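Local atomic coordinates of hypothetical protein (Thermococcus kodakarensis, PDB entry 2PBZ), a protein that binds ATP and is probably a magnesium-dependent ligase that forms a carbon-nitrogen bond in the biosynthesis of the purine nucleotide IMP. Residues Ser12-Leu17 and Arg36-Ser41; Asp103-Gly108 and Arg239-Pro244; Val169-His174 and Ile217-Ser222; His253-Tyr256 and Ala262-Ile265; Ser267-Gly272 and Leu288-Arg293. All blocks are in the same frame, centred on the assembly; numbering follows the deposited sequence.

In the fold
Contact 1 joins two helices of the Rossmann-like region, whereas contacts 3, 4 and 5 lie in the ATP-grasp-like part; contact 2 joins segments from the two parts of the sequence. Contacts 3 and 4 share a sheet and both reach ATP. Contact 5 adjoins both through Asp270 and also touches contact 1. Leu106 of segment 103-108 packs on Ala262 and Ile265 of contact 4. All touching residues are buried except in contact 2, where Leu241 meets an exposed lysine and a buried alanine. Backbone hydrogen bonds pair the two segments of contact 4; the other four touch mostly through apolar side chains, without hydrogen bonds between their segments, although different neighbouring subunits supply polar partners at contacts 1 and 3.

Contact 1: residues Ser12-Leu17 and Arg36-Ser41; sequences SSLQIL and RPFYSS
The Tyr39 ring meets Ser13 and Leu14 at one corner and carries Phe38 on a face: Phe38 CD2 sits over the ring centre, and Tyr39 CE1 in turn lies in the plane of the Phe38 ring, at its edge. The two rings, neighbours on helix 36-40, thus pack against each other. Leu14 CD2 approaches the Tyr39 ring obliquely, 3.7 Å from Tyr39 CE2, and lies 4.2 Å from Phe38 CE2. Leu14 and Tyr39 cross at about a right angle. The helices run nearly parallel, at 24°, with their short axes 13.1 Å apart; they follow the first and second strands of the parallel Rossmann-like sheet 5-8, 27-31, 47-50. The distance is bridged by Tyr39, whose CG stands anti to its carbonyl carbon (chi1 -65°), and by Leu14. Ser13 OG comes to 3.7 Å from Tyr39 CE2, but its strongest polar partner, like that of Tyr39 OH, is Glu221 of the second subunit. Glu221 of that subunit also binds Leu14 N, and its Tyr228 meets Phe38 edge-to-face.

Contact 2: residues Asp103-Gly108 and Arg239-Pro244; sequences DKALEG and RELEPP
Leu241 reaches helix 99-109 with a single methyl. Its CD2 lies 3.9 Å from Ala105 CA and 4.0 Å from Lys104 CG, so it rests against the helix backbone and the inner part of the lysine chain together, with Ala105 CB more distant at 4.5 Å. Lys104 and Leu241 cross obliquely. A lysine CG anti to the backbone N (chi1 -175°) sets that methylene against the leucine; the bend at chi3 (-62°) affects only the outer chain. Leu241 belongs to the last turn of helix 224-241, just before Glu242 leaves helical geometry. Beyond this first shell, Ala105 also packs on Phe234 and Met238 of helix 224-241, and Leu241 touches Trp95, whose NE1 is hydrogen-bonded to Glu242 OE1. Asp103 forms a salt bridge with Arg161, tying the same turn of helix 99-109 to strand 161-164. The contact therefore packs helix 99-109, from the Rossmann-like part of the sequence, on the end of the long helix 224-241, well away from the nucleotide. Between the two segments the touching atoms are all carbon, so van der Waals contact and burial of apolar surface hold them, without a directional bond.

Contact 3: residues Val169-His174 and Ile217-Ser222; sequences VYLYVH and IALRES. With ATP (adenosine-5'-triphosphate), chain D.
Leu171 alone carries the first strand's side of this contact: its two methyls are divided between Ile217 and Leu219, while the tyrosines flanking it in sequence turn to the opposite side, where ATP is bound. Strand 170-178 is the middle strand of the antiparallel sheet of an ATP-grasp-like fold, with nucleotide over one face and an apolar layer on the other. Leu171 CD2 lies 3.7 Å from Ile217 CD1, the two side chains crossing at about a right angle, and Leu171 CD1 lies 3.6 Å from Leu219 CD1. The methyl of Leu219 is brought there by a CG anti to the backbone N (chi1 -164°). The third subunit completes this layer: its Val212 packs on Leu171, and one of its strands pairs with Ala218 and Leu219, carrying the sheet across the interface. On the nucleotide side, the Tyr170 ring lies beneath the ribose, with ATP C2' 3.5 Å above its centre, and Tyr170 OH is 3.3 Å from ATP C6 while hydrogen-bonded to Ile166 O. With an alanine at Tyr170, the ribose is likely to lose the flat surface it rests on, and Ile166 O its hydroxyl partner. Tyr172, held in a cation-pi contact with Arg192, presents its ring edge to the alpha-phosphate, and Tyr172 OH donates a hydrogen bond to ATP O1A at 3.3 Å.

Contact 4: residues His253-Tyr256 and Ala262-Ile265; sequences HFAY and AIGI
His253 pairs with two residues in succession, Ile263 and Gly264, as its N donates to Gly264 O (2.8 Å, 166° at the hydrogen) and its O accepts from Ile263 N (2.9 Å). Ala262 CA adds a CA-H...O contact to the same carbonyl. Beyond His253 the register shifts by one, and Phe254 stands opposite Ala262 in a non-hydrogen-bonded pair. This is a classic beta bulge in the hairpin of strands 249-255 and 261-266, at the edge of the ATP-grasp-like sheet, and Ile263 in the bulge also touches the bound ATP. Among the side chains, Ile263 CG1 packs 3.5 Å from His253 CB, having taken the position between its own backbone N and carbonyl carbon (chi1 57°), while Ile263 CG2 is directed to Ala255 CB. One face of the His253 imidazole is turned to the backbone of strand 261-266, with Ile265 C over it, offset toward the rim. Its NE2 is hydrogen-bonded to Asp270 OD2, and the ring also meets that of Tyr172. A valine in place of His253 would probably deprive Asp270 OD2 of this partner and uncover the backbone at Ile265. On the other side of the sheet, Phe254 CE2 rests 3.9 Å from Ala262 CB.

Contact 5: residues Ser267-Gly272 and Leu288-Arg293; sequences SRIDGG and LSMGRR
Apolar contact between the segments is confined to Ile269 and the first turn of helix 290-302. Ile269 CD1 lies 3.8 Å from Met290 CG, and Ile269 CG1 is 4.0 Å from the same atom, the two side chains sliding past each other in opposite directions. Met290, modelled as selenomethionine, touches with its CG methylene; the bend at chi2 (75°) leads the selenium away, and that at chi3 turns the terminal methyl. Ile269 CD1 also comes near the peptide nitrogen of Gly291. Hydrogen bonds shape each segment separately. Ser289 OG accepts from Arg292 N at 3.2 Å and, weakly, from Gly291 N, capping the helix start. Asp270 OD1 uses its anti lone pair to accept from Gly272 N at 2.6 Å, and Arg268 NH1 donates to Ile269 O from above that carbonyl plane. Gly271 has a positive phi (117°) at which a CB would jam against the preceding carbonyl O. Charged partners lie outside: Asp270 OD1 forms a salt bridge with Arg192, and Arg268 with Glu96. The result is an Asx turn in the loop leaving the edge strand of the ATP-grasp-like sheet, with Ile269 just before it packed on a helix N-capped by Ser289.

Contact 1: residues Ser12-Leu17 and Arg36-Ser41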
# COMPACT_ATOMS: atom_id res chain seq x y z
N SER A 12 12.45 13.57 2.97
CA SER A 12 12.76 12.15 2.96
C SER A 12 14.08 11.83 3.66
O SER A 12 14.78 10.91 3.26
CB SER A 12 12.83 11.66 1.52
OG SER A 12 13.80 12.40 0.80
N SER A 13 14.40 12.60 4.69
CA SER A 13 15.64 12.40 5.43
C SER A 13 15.63 11.12 6.25
O SER A 13 16.69 10.59 6.56
CB SER A 13 15.91 13.58 6.35
OG SER A 13 14.92 13.73 7.35
N LEU A 14 14.44 10.63 6.58
CA LEU A 14 14.30 9.41 7.37
C LEU A 14 14.75 8.24 6.53
O LEU A 14 15.56 7.41 6.96
CB LEU A 14 12.85 9.20 7.79
CG LEU A 14 12.32 10.29 8.72
CD1 LEU A 14 10.83 10.13 8.91
CD2 LEU A 14 13.05 10.22 10.06
N GLN A 15 14.21 8.18 5.33
CA GLN A 15 14.53 7.14 4.36
C GLN A 15 16.03 7.23 4.06
O GLN A 15 16.74 6.23 4.07
CB GLN A 15 13.73 7.40 3.10
CG GLN A 15 13.85 6.35 2.05
CD GLN A 15 13.40 6.85 0.70
OE1 GLN A 15 12.69 7.86 0.59
NE2 GLN A 15 13.80 6.14 -0.35
N ILE A 16 16.49 8.44 3.79
CA ILE A 16 17.89 8.69 3.47
C ILE A 16 18.86 8.24 4.57
O ILE A 16 19.78 7.47 4.29
CB ILE A 16 18.13 10.19 3.17
CG1 ILE A 16 17.42 10.57 1.87
CG2 ILE A 16 19.63 10.48 3.08
CD1 ILE A 16 17.43 12.04 1.59
N LEU A 17 18.64 8.71 5.80
CA LEU A 17 19.51 8.34 6.92
C LEU A 17 19.46 6.85 7.28
O LEU A 17 20.48 6.25 7.56
CB LEU A 17 19.18 9.19 8.15
CG LEU A 17 19.38 10.71 8.03
CD1 LEU A 17 19.16 11.37 9.38
CD2 LEU A 17 20.77 11.02 7.53
N ARG A 36 13.40 19.00 16.20
CA ARG A 36 14.37 18.06 16.75
C ARG A 36 13.91 17.04 17.79
O ARG A 36 14.50 15.97 17.90
CB ARG A 36 15.59 18.78 17.31
CG ARG A 36 15.38 19.53 18.59
CD ARG A 36 16.69 19.60 19.39
NE ARG A 36 16.88 18.43 20.24
CZ ARG A 36 16.06 18.09 21.24
NH1 ARG A 36 14.98 18.82 21.52
NH2 ARG A 36 16.31 16.99 21.94
N PRO A 37 12.88 17.35 18.59
CA PRO A 37 12.46 16.35 19.58
C PRO A 37 12.22 14.98 18.91
O PRO A 37 12.76 13.96 19.33
CB PRO A 37 11.17 16.94 20.14
CG PRO A 37 11.42 18.41 20.04
CD PRO A 37 12.07 18.58 18.69
N PHE A 38 11.43 15.00 17.85
CA PHE A 38 11.14 13.78 17.11
C PHE A 38 12.37 13.08 16.54
O PHE A 38 12.56 11.88 16.74
CB PHE A 38 10.18 14.10 15.96
CG PHE A 38 9.99 12.96 15.03
CD1 PHE A 38 9.37 11.79 15.46
CD2 PHE A 38 10.49 13.01 13.74
CE1 PHE A 38 9.26 10.70 14.61
CE2 PHE A 38 10.38 11.92 12.89
CZ PHE A 38 9.76 10.76 13.33
N TYR A 39 13.20 13.82 15.80
CA TYR A 39 14.38 13.24 15.20
C TYR A 39 15.48 12.82 16.17
O TYR A 39 16.24 11.90 15.89
CB TYR A 39 14.97 14.20 14.16
CG TYR A 39 14.08 14.46 12.96
CD1 TYR A 39 13.18 15.52 12.95
CD2 TYR A 39 14.16 13.66 11.83
CE1 TYR A 39 12.37 15.78 11.84
CE2 TYR A 39 13.35 13.90 10.70
CZ TYR A 39 12.47 14.96 10.71
OH TYR A 39 11.70 15.21 9.60
N SER A 40 15.58 13.48 17.32
CA SER A 40 16.61 13.10 18.27
C SER A 40 16.30 11.77 18.93
O SER A 40 17.18 11.11 19.46
CB SER A 40 16.81 14.19 19.32
OG SER A 40 15.59 14.48 19.98
N SER A 41 15.03 11.37 18.89
CA SER A 41 14.62 10.11 19.49
C SER A 41 14.86 8.94 18.54
O SER A 41 14.61 7.79 18.89
CB SER A 41 13.13 10.16 19.87
OG SER A 41 12.29 10.08 18.73

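Contact 2: residues Asp103-Gly108 and Arg239-Pro244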
# COMPACT_ATOMS: atom_id res chain seq x y z
N ASP A 103 10.02 21.55 -19.52
CA ASP A 103 9.61 21.32 -20.91
C ASP A 103 10.79 20.95 -21.78
O ASP A 103 10.76 19.93 -22.47
CB ASP A 103 8.96 22.58 -21.48
CG ASP A 103 7.68 22.94 -20.79
OD1 ASP A 103 7.48 24.14 -20.54
OD2 ASP A 103 6.89 22.02 -20.49
N LYS A 104 11.83 21.78 -21.74
CA LYS A 104 13.03 21.58 -22.53
C LYS A 104 13.48 20.13 -22.44
O LYS A 104 13.65 19.46 -23.46
CB LYS A 104 14.12 22.51 -22.04
CG LYS A 104 15.40 22.47 -22.86
CD LYS A 104 16.41 23.54 -22.38
CE LYS A 104 15.85 24.97 -22.54
NZ LYS A 104 16.83 26.05 -22.19
N ALA A 105 13.63 19.63 -21.23
CA ALA A 105 14.06 18.25 -21.02
C ALA A 105 13.06 17.22 -21.54
O ALA A 105 13.42 16.30 -22.26
CB ALA A 105 14.33 18.00 -19.53
N LEU A 106 11.79 17.37 -21.14
CA LEU A 106 10.75 16.44 -21.57
C LEU A 106 10.61 16.43 -23.10
O LEU A 106 10.44 15.36 -23.71
CB LEU A 106 9.42 16.80 -20.89
CG LEU A 106 9.30 16.44 -19.40
CD1 LEU A 106 8.08 17.09 -18.81
CD2 LEU A 106 9.23 14.92 -19.22
N GLU A 107 10.71 17.60 -23.72
CA GLU A 107 10.62 17.67 -25.17
C GLU A 107 11.86 16.99 -25.74
O GLU A 107 11.77 16.15 -26.64
CB GLU A 107 10.55 19.13 -25.63
CG GLU A 107 9.48 19.93 -24.91
CD GLU A 107 9.23 21.29 -25.53
OE1 GLU A 107 10.21 22.08 -25.64
OE2 GLU A 107 8.07 21.58 -25.90
N GLY A 108 13.02 17.33 -25.18
CA GLY A 108 14.27 16.75 -25.63
C GLY A 108 14.32 15.24 -25.53
O GLY A 108 15.07 14.60 -26.26
N ARG A 239 22.12 14.00 -20.23
CA ARG A 239 23.57 13.82 -20.31
C ARG A 239 24.13 14.91 -21.25
O ARG A 239 25.32 15.24 -21.19
CB ARG A 239 23.89 12.42 -20.84
CG ARG A 239 25.28 11.94 -20.51
CD ARG A 239 25.58 10.61 -21.20
NE ARG A 239 24.74 9.50 -20.74
CZ ARG A 239 24.97 8.79 -19.63
NH1 ARG A 239 26.01 9.08 -18.85
NH2 ARG A 239 24.19 7.76 -19.32
N GLU A 240 23.26 15.47 -22.09
CA GLU A 240 23.61 16.53 -23.04
C GLU A 240 23.27 17.89 -22.45
O GLU A 240 24.14 18.71 -22.19
CB GLU A 240 22.82 16.38 -24.33
CG GLU A 240 23.27 15.23 -25.18
CD GLU A 240 24.66 15.46 -25.73
OE1 GLU A 240 24.87 16.45 -26.49
OE2 GLU A 240 25.55 14.65 -25.39
N LEU A 241 21.97 18.09 -22.24
CA LEU A 241 21.44 19.33 -21.71
C LEU A 241 22.11 19.85 -20.43
O LEU A 241 22.09 21.05 -20.15
CB LEU A 241 19.93 19.15 -21.47
CG LEU A 241 18.96 19.81 -22.45
CD1 LEU A 241 19.50 19.75 -23.88
CD2 LEU A 241 17.61 19.13 -22.34
N GLU A 242 22.68 18.94 -19.64
CA GLU A 242 23.36 19.32 -18.40
C GLU A 242 24.53 18.38 -18.19
O GLU A 242 24.46 17.45 -17.37
CB GLU A 242 22.39 19.28 -17.22
CG GLU A 242 22.91 19.97 -15.98
CD GLU A 242 23.18 21.46 -16.18
OE1 GLU A 242 22.22 22.25 -16.33
OE2 GLU A 242 24.38 21.85 -16.18
N PRO A 243 25.65 18.64 -18.89
CA PRO A 243 26.90 17.89 -18.88
C PRO A 243 26.88 16.47 -18.30
O PRO A 243 26.66 15.53 -19.07
CB PRO A 243 27.85 18.86 -18.19
CG PRO A 243 27.50 20.12 -18.95
CD PRO A 243 25.96 20.05 -19.19
N PRO A 244 27.08 16.27 -16.98
CA PRO A 244 27.04 14.84 -16.61
C PRO A 244 25.61 14.26 -16.65
O PRO A 244 25.43 13.09 -16.97
CB PRO A 244 27.68 14.83 -15.24
CG PRO A 244 27.23 16.14 -14.66
CD PRO A 244 27.34 17.12 -15.81

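Contact 3: residues Val169-His174 and Ile217-Ser222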
# COMPACT_ATOMS: atom_id res chain seq x y z
N VAL A 169 -5.93 8.42 -12.43
CA VAL A 169 -4.71 8.02 -11.74
C VAL A 169 -3.42 8.72 -12.14
O VAL A 169 -2.98 8.72 -13.31
CB VAL A 169 -4.50 6.49 -11.83
CG1 VAL A 169 -4.23 6.07 -13.25
CG2 VAL A 169 -3.34 6.10 -10.93
N TYR A 170 -2.80 9.32 -11.13
CA TYR A 170 -1.54 10.02 -11.30
C TYR A 170 -0.45 9.15 -10.71
O TYR A 170 -0.46 8.80 -9.53
CB TYR A 170 -1.62 11.39 -10.65
CG TYR A 170 -2.34 12.35 -11.56
CD1 TYR A 170 -3.70 12.21 -11.81
CD2 TYR A 170 -1.63 13.31 -12.29
CE1 TYR A 170 -4.35 12.98 -12.77
CE2 TYR A 170 -2.26 14.08 -13.26
CZ TYR A 170 -3.62 13.91 -13.50
OH TYR A 170 -4.23 14.64 -14.49
N LEU A 171 0.49 8.79 -11.58
CA LEU A 171 1.59 7.92 -11.24
C LEU A 171 2.93 8.62 -11.19
O LEU A 171 3.27 9.40 -12.07
CB LEU A 171 1.63 6.78 -12.25
CG LEU A 171 0.29 6.04 -12.33
CD1 LEU A 171 0.25 5.19 -13.60
CD2 LEU A 171 0.09 5.17 -11.08
N TYR A 172 3.69 8.30 -10.16
CA TYR A 172 4.99 8.90 -9.98
C TYR A 172 6.04 7.80 -10.05
O TYR A 172 6.23 7.03 -9.11
CB TYR A 172 5.01 9.65 -8.64
CG TYR A 172 3.92 10.70 -8.58
CD1 TYR A 172 2.58 10.32 -8.45
CD2 TYR A 172 4.20 12.05 -8.77
CE1 TYR A 172 1.55 11.27 -8.53
CE2 TYR A 172 3.18 13.00 -8.84
CZ TYR A 172 1.85 12.61 -8.73
OH TYR A 172 0.83 13.53 -8.85
N VAL A 173 6.73 7.74 -11.19
CA VAL A 173 7.73 6.72 -11.41
C VAL A 173 9.09 7.12 -10.90
O VAL A 173 9.61 8.18 -11.24
CB VAL A 173 7.84 6.38 -12.91
CG1 VAL A 173 8.62 5.08 -13.10
CG2 VAL A 173 6.44 6.27 -13.50
N HIS A 174 9.68 6.26 -10.10
CA HIS A 174 10.98 6.53 -9.51
C HIS A 174 12.10 5.78 -10.24
O HIS A 174 12.00 4.58 -10.50
CB HIS A 174 10.94 6.12 -8.03
CG HIS A 174 9.79 6.72 -7.28
ND1 HIS A 174 9.75 8.06 -6.95
CD2 HIS A 174 8.62 6.19 -6.87
CE1 HIS A 174 8.59 8.32 -6.36
NE2 HIS A 174 7.89 7.21 -6.30
N ILE A 217 2.33 1.55 -5.18
CA ILE A 217 1.41 0.87 -6.08
C ILE A 217 2.13 -0.05 -7.07
O ILE A 217 3.13 0.34 -7.67
CB ILE A 217 0.54 1.90 -6.87
CG1 ILE A 217 0.04 1.29 -8.17
CG2 ILE A 217 1.34 3.15 -7.17
CD1 ILE A 217 -0.79 2.24 -9.00
N ALA A 218 1.64 -1.27 -7.21
CA ALA A 218 2.22 -2.21 -8.15
C ALA A 218 1.55 -1.98 -9.51
O ALA A 218 0.41 -2.40 -9.74
CB ALA A 218 2.01 -3.65 -7.69
N LEU A 219 2.26 -1.30 -10.39
CA LEU A 219 1.77 -0.98 -11.72
C LEU A 219 1.55 -2.22 -12.59
O LEU A 219 2.27 -3.22 -12.46
CB LEU A 219 2.75 -0.05 -12.40
CG LEU A 219 2.21 0.69 -13.62
CD1 LEU A 219 1.26 1.78 -13.16
CD2 LEU A 219 3.35 1.27 -14.43
N ARG A 220 0.55 -2.16 -13.47
CA ARG A 220 0.29 -3.27 -14.39
C ARG A 220 1.59 -3.44 -15.17
O ARG A 220 2.09 -2.48 -15.76
CB ARG A 220 -0.86 -2.92 -15.33
CG ARG A 220 -1.38 -4.09 -16.15
CD ARG A 220 -1.65 -3.65 -17.58
NE ARG A 220 -2.97 -3.05 -17.77
CZ ARG A 220 -4.06 -3.75 -18.05
NH1 ARG A 220 -3.97 -5.07 -18.18
NH2 ARG A 220 -5.23 -3.14 -18.20
N GLU A 221 2.15 -4.64 -15.14
CA GLU A 221 3.42 -4.94 -15.80
C GLU A 221 3.56 -4.57 -17.28
O GLU A 221 4.67 -4.28 -17.74
CB GLU A 221 3.75 -6.43 -15.62
CG GLU A 221 5.17 -6.78 -16.03
CD GLU A 221 5.50 -8.24 -15.82
OE1 GLU A 221 5.48 -8.71 -14.66
OE2 GLU A 221 5.78 -8.93 -16.82
N SER A 222 2.46 -4.58 -18.02
CA SER A 222 2.52 -4.25 -19.45
C SER A 222 2.87 -2.79 -19.73
O SER A 222 3.16 -2.44 -20.87
CB SER A 222 1.19 -4.59 -20.13
OG SER A 222 0.19 -3.62 -19.80
PG ATP D . 4.82 21.46 -6.69
O1G ATP D . 5.35 21.91 -8.04
O2G ATP D . 4.72 22.78 -5.70
O3G ATP D . 5.83 20.35 -6.03
PB ATP D . 3.40 19.47 -7.85
O1B ATP D . 3.88 19.87 -9.20
O2B ATP D . 4.37 18.34 -7.21
O3B ATP D . 3.34 20.79 -6.87
PA ATP D . 1.55 17.59 -8.83
O1A ATP D . 2.34 16.41 -8.41
O2A ATP D . 1.81 17.91 -10.38
O3A ATP D . 1.87 18.93 -7.91
O5' ATP D . -0.02 17.39 -8.54
C5' ATP D . -0.52 16.23 -9.14
C4' ATP D . -1.98 16.20 -8.71
O4' ATP D . -2.72 17.37 -9.17
C3' ATP D . -2.70 14.95 -9.21
O3' ATP D . -3.14 14.19 -8.11
C2' ATP D . -3.85 15.43 -10.06
O2' ATP D . -5.10 15.00 -9.49
C1' ATP D . -3.73 16.96 -10.12
N9 ATP D . -3.37 17.33 -11.51
C8 ATP D . -2.13 17.67 -11.99
N7 ATP D . -2.18 17.93 -13.26
C5 ATP D . -3.46 17.76 -13.68
C6 ATP D . -4.14 17.90 -14.94
N6 ATP D . -3.42 18.28 -16.07
N1 ATP D . -5.49 17.64 -14.99
C2 ATP D . -6.19 17.27 -13.90
N3 ATP D . -5.59 17.14 -12.71
C4 ATP D . -4.25 17.38 -12.56

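Contact 4: residues His253-Tyr256 and Ala262-Ile265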
# COMPACT_ATOMS: atom_id res chain seq x y z
N HIS A 253 6.70 12.36 -13.66
CA HIS A 253 5.33 12.40 -13.18
C HIS A 253 4.35 12.29 -14.36
O HIS A 253 4.48 12.99 -15.36
CB HIS A 253 5.10 13.70 -12.38
CG HIS A 253 6.04 13.85 -11.22
ND1 HIS A 253 6.09 14.99 -10.45
CD2 HIS A 253 6.95 12.99 -10.69
CE1 HIS A 253 7.00 14.83 -9.49
NE2 HIS A 253 7.53 13.63 -9.62
N PHE A 254 3.38 11.40 -14.23
CA PHE A 254 2.43 11.19 -15.32
C PHE A 254 0.98 11.20 -14.94
O PHE A 254 0.61 10.99 -13.79
CB PHE A 254 2.66 9.85 -16.02
CG PHE A 254 3.94 9.77 -16.78
CD1 PHE A 254 5.08 9.19 -16.21
CD2 PHE A 254 4.00 10.23 -18.09
CE1 PHE A 254 6.26 9.06 -16.96
CE2 PHE A 254 5.17 10.11 -18.85
CZ PHE A 254 6.29 9.52 -18.28
N ALA A 255 0.16 11.39 -15.96
CA ALA A 255 -1.28 11.37 -15.83
C ALA A 255 -1.65 10.22 -16.76
O ALA A 255 -1.36 10.29 -17.95
CB ALA A 255 -1.87 12.67 -16.34
N TYR A 256 -2.24 9.16 -16.22
CA TYR A 256 -2.61 8.06 -17.10
C TYR A 256 -4.05 8.19 -17.57
O TYR A 256 -5.00 8.02 -16.80
CB TYR A 256 -2.38 6.71 -16.41
CG TYR A 256 -2.40 5.57 -17.38
CD1 TYR A 256 -1.48 5.51 -18.43
CD2 TYR A 256 -3.35 4.57 -17.29
CE1 TYR A 256 -1.51 4.49 -19.37
CE2 TYR A 256 -3.40 3.53 -18.24
CZ TYR A 256 -2.47 3.50 -19.28
OH TYR A 256 -2.51 2.49 -20.22
N ALA A 262 3.17 13.42 -19.65
CA ALA A 262 4.03 13.87 -18.56
C ALA A 262 3.53 15.21 -18.02
O ALA A 262 3.12 16.10 -18.78
CB ALA A 262 5.47 14.00 -19.04
N ILE A 263 3.55 15.35 -16.70
CA ILE A 263 3.10 16.58 -16.06
C ILE A 263 4.26 17.23 -15.32
O ILE A 263 4.19 18.40 -14.97
CB ILE A 263 1.95 16.33 -15.05
CG1 ILE A 263 2.40 15.32 -13.98
CG2 ILE A 263 0.72 15.84 -15.77
CD1 ILE A 263 1.53 15.33 -12.73
N GLY A 264 5.31 16.46 -15.09
CA GLY A 264 6.47 16.99 -14.40
C GLY A 264 7.58 15.99 -14.13
O GLY A 264 7.56 14.87 -14.63
N ILE A 265 8.57 16.42 -13.35
CA ILE A 265 9.71 15.57 -13.01
C ILE A 265 10.24 15.89 -11.62
O ILE A 265 9.86 16.87 -11.00
CB ILE A 265 10.89 15.77 -14.00
CG1 ILE A 265 11.39 17.22 -13.92
CG2 ILE A 265 10.46 15.41 -15.41
CD1 ILE A 265 12.73 17.44 -14.60

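Contact 5: residues Ser267-Gly272 and Leu288-Arg293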
# COMPACT_ATOMS: atom_id res chain seq x y z
N SER A 267 13.96 16.22 -9.95
CA SER A 267 15.38 16.21 -10.26
C SER A 267 16.19 15.68 -9.09
O SER A 267 17.40 15.83 -9.06
CB SER A 267 15.85 17.62 -10.66
OG SER A 267 15.53 18.59 -9.68
N ARG A 268 15.51 15.04 -8.15
CA ARG A 268 16.13 14.45 -6.96
C ARG A 268 15.19 13.42 -6.36
O ARG A 268 14.14 13.16 -6.92
CB ARG A 268 16.46 15.54 -5.93
CG ARG A 268 15.44 16.66 -5.86
CD ARG A 268 14.14 16.18 -5.28
NE ARG A 268 13.10 17.18 -5.41
CZ ARG A 268 11.85 16.98 -5.03
NH1 ARG A 268 11.50 15.81 -4.50
NH2 ARG A 268 10.95 17.94 -5.18
N ILE A 269 15.57 12.81 -5.23
CA ILE A 269 14.71 11.82 -4.59
C ILE A 269 13.33 12.42 -4.41
O ILE A 269 13.14 13.39 -3.69
CB ILE A 269 15.30 11.34 -3.26
CG1 ILE A 269 14.42 10.25 -2.67
CG2 ILE A 269 15.47 12.51 -2.30
CD1 ILE A 269 15.07 9.52 -1.54
N ASP A 270 12.37 11.82 -5.09
CA ASP A 270 11.00 12.29 -5.13
C ASP A 270 10.13 12.43 -3.88
O ASP A 270 9.42 13.43 -3.73
CB ASP A 270 10.25 11.47 -6.18
CG ASP A 270 8.79 11.75 -6.20
OD1 ASP A 270 8.07 11.18 -5.35
OD2 ASP A 270 8.37 12.57 -7.05
N GLY A 271 10.17 11.45 -2.98
CA GLY A 271 9.33 11.57 -1.80
C GLY A 271 8.31 10.45 -1.79
O GLY A 271 7.97 9.91 -0.73
N GLY A 272 7.81 10.11 -2.98
CA GLY A 272 6.88 9.01 -3.10
C GLY A 272 7.72 7.76 -2.93
O GLY A 272 7.22 6.64 -2.97
N LEU A 288 15.50 -3.10 -0.33
CA LEU A 288 16.28 -1.88 -0.49
C LEU A 288 15.52 -0.65 -1.04
O LEU A 288 15.10 -0.63 -2.19
CB LEU A 288 17.47 -2.24 -1.39
CG LEU A 288 18.57 -1.29 -1.81
CD1 LEU A 288 19.76 -2.11 -2.26
CD2 LEU A 288 18.08 -0.39 -2.92
N SER A 289 15.35 0.37 -0.19
CA SER A 289 14.65 1.60 -0.59
C SER A 289 15.52 2.53 -1.44
O SER A 289 16.70 2.26 -1.67
CB SER A 289 14.19 2.39 0.63
OG SER A 289 15.30 3.04 1.22
N MSE A 290 14.93 3.64 -1.88
CA MSE A 290 15.64 4.61 -2.70
C MSE A 290 16.73 5.31 -1.91
O MSE A 290 17.78 5.66 -2.46
CB MSE A 290 14.68 5.66 -3.26
CG MSE A 290 15.39 6.70 -4.13
SE MSE A 290 15.96 6.12 -5.94
CE MSE A 290 16.65 4.40 -5.56
N GLY A 291 16.46 5.54 -0.63
CA GLY A 291 17.43 6.18 0.24
C GLY A 291 18.58 5.24 0.46
O GLY A 291 19.73 5.66 0.60
N ARG A 292 18.28 3.94 0.50
CA ARG A 292 19.33 2.96 0.70
C ARG A 292 20.09 2.75 -0.60
O ARG A 292 21.27 2.41 -0.58
CB ARG A 292 18.75 1.63 1.20
CG ARG A 292 19.86 0.65 1.57
CD ARG A 292 19.38 -0.57 2.33
NE ARG A 292 20.52 -1.43 2.67
CZ ARG A 292 20.42 -2.70 3.05
NH1 ARG A 292 19.23 -3.28 3.13
NH2 ARG A 292 21.51 -3.40 3.32
N ARG A 293 19.41 2.96 -1.72
CA ARG A 293 20.03 2.80 -3.03
C ARG A 293 21.09 3.86 -3.22
O ARG A 293 22.18 3.57 -3.72
CB ARG A 293 18.98 2.91 -4.13
CG ARG A 293 19.54 2.67 -5.51
CD ARG A 293 20.12 1.27 -5.61
NE ARG A 293 20.87 1.09 -6.84
CZ ARG A 293 22.06 1.64 -7.09
NH1 ARG A 293 22.64 2.40 -6.17
NH2 ARG A 293 22.65 1.44 -8.26